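Local coordinates for periplasmic binding protein/LacI transcriptional regulator (Brachyspira murdochii, PDB 4KQC), which probably binds a carbohydrate in the periplasm as the solute-binding component of an ABC transporter, at residues M248-G253 and V269-Y274. Sequence-based numbering, arbitrary orientation.
Sequences MGFDSG and VTQDPY
D251 and Q271 show how a carboxylate and an amide can tie together the ends of two neighbouring parallel strands. Q271 NE2 donates to D251 OD1 over 2.9 Å in a nearly straight bond (171°), reaching the syn side of the carboxylate. The acceptor lies in the amide plane although the two flat groups are turned 36° apart. With CG anti to its carbonyl carbon and the chain extended beyond, Q271 carries its amide back to D251. The same OD1 takes a second bond from a water that itself accepts from the backbone N-H of Q271, so OD1 grips the glutamine twice, directly at its amide and through the water at its backbone N. Salt-bridged to R157 through OD2, the buried D251 is probably kept ionised, while Q271 OE1 is bonded to T111. A second water joins S252 OG and T270 OG1. Next to these polar groups the strands pair in parallel: V269 N donates to G249 O at 3.1 Å, and V269 O receives D251 N at 2.8 Å. Strands 246-250 and 267-270, linked through helix 254-261, form a beta-alpha-beta unit in one lobe of a periplasmic binding protein fold; after 270 the chain crosses to the other lobe, where P273 packs on helix 18-33. F250 and V269 project from the same face of the sheet, where V269 CG2 sits 3.6 Å from the ring centroid, 12° off the normal, as a CH-pi contact. A116 of helix 113-133 touches this phenylalanine, and R157 makes a cation-pi contact with the ring. An alanine in place of F250 would probably leave V269 CG2 facing a gap and R157 without its aromatic partner. Q271 CG approaches the ring at its edge, 4.3 Å from F250 CE1.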
HETATM    1  N   MSE A 248      13.994   1.699   0.259  1.00  9.18           N
HETATM    2  CA  MSE A 248      12.962   1.226   1.220  1.00 10.00           C
HETATM    3  C   MSE A 248      11.652   1.095   0.472  1.00 10.31           C
HETATM    4  O   MSE A 248      11.350   1.958  -0.344  1.00 10.16           O
HETATM    5  CB  MSE A 248      12.862   2.184   2.434  1.00 11.67           C
HETATM    6  CG  MSE A 248      14.195   2.134   3.193  1.00 12.37           C
HETATM    7 SE   MSE A 248      14.119   3.536   4.550  0.65 14.39          SE
HETATM    8  CE  MSE A 248      15.834   3.005   5.334  1.00 13.83           C
ATOM      9  N   GLY A 249      10.830   0.135   0.881  1.00 10.68           N
ATOM     10  CA  GLY A 249       9.575  -0.128   0.209  1.00 11.48           C
ATOM     11  C   GLY A 249       8.340  -0.196   1.069  1.00 11.11           C
ATOM     12  O   GLY A 249       8.287   0.250   2.190  1.00 10.59           O
ATOM     13  N   PHE A 250       7.348  -0.830   0.508  1.00 10.68           N
ATOM     14  CA  PHE A 250       5.999  -0.896   1.052  1.00 12.36           C
ATOM     15  C   PHE A 250       5.383  -2.228   0.571  1.00 12.20           C
ATOM     16  O   PHE A 250       5.619  -2.714  -0.583  1.00 12.99           O
ATOM     17  CB  PHE A 250       5.219   0.274   0.473  1.00 12.60           C
ATOM     18  CG  PHE A 250       4.097   0.790   1.313  1.00 13.69           C
ATOM     19  CD1 PHE A 250       3.032  -0.036   1.695  1.00 15.31           C
ATOM     20  CD2 PHE A 250       4.116   2.101   1.711  1.00 13.98           C
ATOM     21  CE1 PHE A 250       2.002   0.485   2.478  1.00 14.42           C
ATOM     22  CE2 PHE A 250       3.100   2.626   2.486  1.00 15.43           C
ATOM     23  CZ  PHE A 250       2.031   1.781   2.870  1.00 15.50           C
ATOM     24  N   ASP A 251       4.617  -2.857   1.459  1.00 12.19           N
ATOM     25  CA  ASP A 251       4.039  -4.172   1.236  1.00 11.96           C
ATOM     26  C   ASP A 251       5.126  -5.257   1.127  1.00 11.96           C
ATOM     27  O   ASP A 251       6.168  -5.072   1.744  1.00 12.42           O
ATOM     28  CB  ASP A 251       3.074  -4.132   0.036  1.00 11.56           C
ATOM     29  CG  ASP A 251       1.820  -3.305   0.329  1.00 15.03           C
ATOM     30  OD1 ASP A 251       1.327  -3.382   1.456  1.00 16.40           O
ATOM     31  OD2 ASP A 251       1.310  -2.594  -0.600  1.00 17.37           O
ATOM     32  N   SER A 252       4.877  -6.398   0.473  1.00 12.14           N
ATOM     33  CA  SER A 252       5.867  -7.493   0.450  1.00 12.71           C
ATOM     34  C   SER A 252       5.831  -8.192  -0.901  1.00 13.90           C
ATOM     35  O   SER A 252       6.198  -7.531  -1.865  1.00 13.91           O
ATOM     36  CB  SER A 252       5.769  -8.417   1.693  1.00 13.18           C
ATOM     37  OG  SER A 252       4.513  -9.015   1.840  1.00 12.46           O
ATOM     38  N   GLY A 253       5.448  -9.467  -0.972  1.00 13.43           N
ATOM     39  CA  GLY A 253       5.683 -10.244  -2.168  1.00 14.06           C
ATOM     40  C   GLY A 253       7.064 -10.822  -2.239  1.00 13.91           C
ATOM     41  O   GLY A 253       8.023 -10.200  -1.730  1.00 12.18           O
ATOM     42  N   VAL A 269       7.601  -1.199   4.863  1.00 10.82           N
ATOM     43  CA  VAL A 269       6.464  -1.278   5.795  1.00 11.59           C
ATOM     44  C   VAL A 269       5.432  -2.246   5.302  1.00 11.64           C
ATOM     45  O   VAL A 269       5.208  -2.331   4.096  1.00 12.49           O
ATOM     46  CB  VAL A 269       5.820   0.106   6.072  1.00 11.74           C
ATOM     47  CG1 VAL A 269       6.769   0.953   6.851  1.00 14.05           C
ATOM     48  CG2 VAL A 269       5.408   0.808   4.831  1.00 11.06           C
ATOM     49  N   THR A 270       4.854  -3.015   6.221  1.00 12.04           N
ATOM     50  CA  THR A 270       3.807  -3.994   5.848  1.00 11.42           C
ATOM     51  C   THR A 270       2.506  -3.594   6.471  1.00 11.28           C
ATOM     52  O   THR A 270       2.437  -3.042   7.564  1.00 10.69           O
ATOM     53  CB  THR A 270       4.131  -5.451   6.266  1.00 12.09           C
ATOM     54  OG1 THR A 270       3.105  -6.346   5.836  1.00 13.35           O
ATOM     55  CG2 THR A 270       4.340  -5.628   7.761  1.00 11.92           C
ATOM     56  N   GLN A 271       1.447  -3.881   5.761  1.00 10.08           N
ATOM     57  CA  GLN A 271       0.115  -3.772   6.320  1.00 10.98           C
ATOM     58  C   GLN A 271      -0.251  -5.011   7.137  1.00 10.99           C
ATOM     59  O   GLN A 271       0.556  -5.881   7.322  1.00 12.28           O
ATOM     60  CB  GLN A 271      -0.909  -3.559   5.206  1.00 11.10           C
ATOM     61  CG  GLN A 271      -0.623  -2.455   4.170  1.00 11.78           C
ATOM     62  CD  GLN A 271      -1.723  -2.375   3.137  1.00 12.55           C
ATOM     63  OE1 GLN A 271      -2.874  -2.014   3.486  1.00 15.40           O
ATOM     64  NE2 GLN A 271      -1.445  -2.718   1.918  1.00 13.03           N
ATOM     65  N   ASP A 272      -1.486  -5.066   7.651  1.00 11.67           N
ATOM     66  CA  ASP A 272      -1.973  -6.225   8.468  1.00 12.38           C
ATOM     67  C   ASP A 272      -3.231  -6.767   7.762  1.00 11.64           C
ATOM     68  O   ASP A 272      -4.370  -6.408   8.132  1.00 11.60           O
ATOM     69  CB  ASP A 272      -2.292  -5.770   9.878  1.00 12.60           C
ATOM     70  CG  ASP A 272      -2.682  -6.919  10.818  1.00 13.31           C
ATOM     71  OD1 ASP A 272      -2.930  -8.086  10.422  1.00 14.27           O
ATOM     72  OD2 ASP A 272      -2.720  -6.701  12.078  1.00 14.64           O
ATOM     73  N   PRO A 273      -3.020  -7.545   6.684  1.00 11.04           N
ATOM     74  CA  PRO A 273      -4.162  -7.993   5.864  1.00 11.42           C
ATOM     75  C   PRO A 273      -5.212  -8.783   6.633  1.00 11.55           C
ATOM     76  O   PRO A 273      -6.426  -8.569   6.430  1.00 10.99           O
ATOM     77  CB  PRO A 273      -3.501  -8.829   4.770  1.00 11.59           C
ATOM     78  CG  PRO A 273      -2.134  -9.183   5.291  1.00 11.84           C
ATOM     79  CD  PRO A 273      -1.732  -7.992   6.105  1.00 11.69           C
ATOM     80  N   TYR A 274      -4.807  -9.640   7.573  1.00 11.99           N
ATOM     81  CA  TYR A 274      -5.801 -10.348   8.335  1.00 11.70           C
ATOM     82  C   TYR A 274      -6.759  -9.423   9.080  1.00 11.41           C
ATOM     83  O   TYR A 274      -7.978  -9.608   9.087  1.00 12.01           O
ATOM     84  CB  TYR A 274      -5.133 -11.287   9.309  1.00 12.89           C
ATOM     85  CG  TYR A 274      -6.079 -12.170  10.044  1.00 13.17           C
ATOM     86  CD1 TYR A 274      -6.719 -11.717  11.205  1.00 13.96           C
ATOM     87  CD2 TYR A 274      -6.248 -13.499   9.662  1.00 13.56           C
ATOM     88  CE1 TYR A 274      -7.555 -12.588  11.931  1.00 14.18           C
ATOM     89  CE2 TYR A 274      -7.056 -14.367  10.388  1.00 14.43           C
ATOM     90  CZ  TYR A 274      -7.709 -13.892  11.522  1.00 15.63           C
ATOM     91  OH  TYR A 274      -8.563 -14.697  12.304  1.00 18.51           O
TER
HETATM   92  O   HOH W   1       1.280  -5.323   3.346  1.00 16.51           O
HETATM   93  O   HOH W   2       2.706  -7.645   3.648  1.00 17.76           O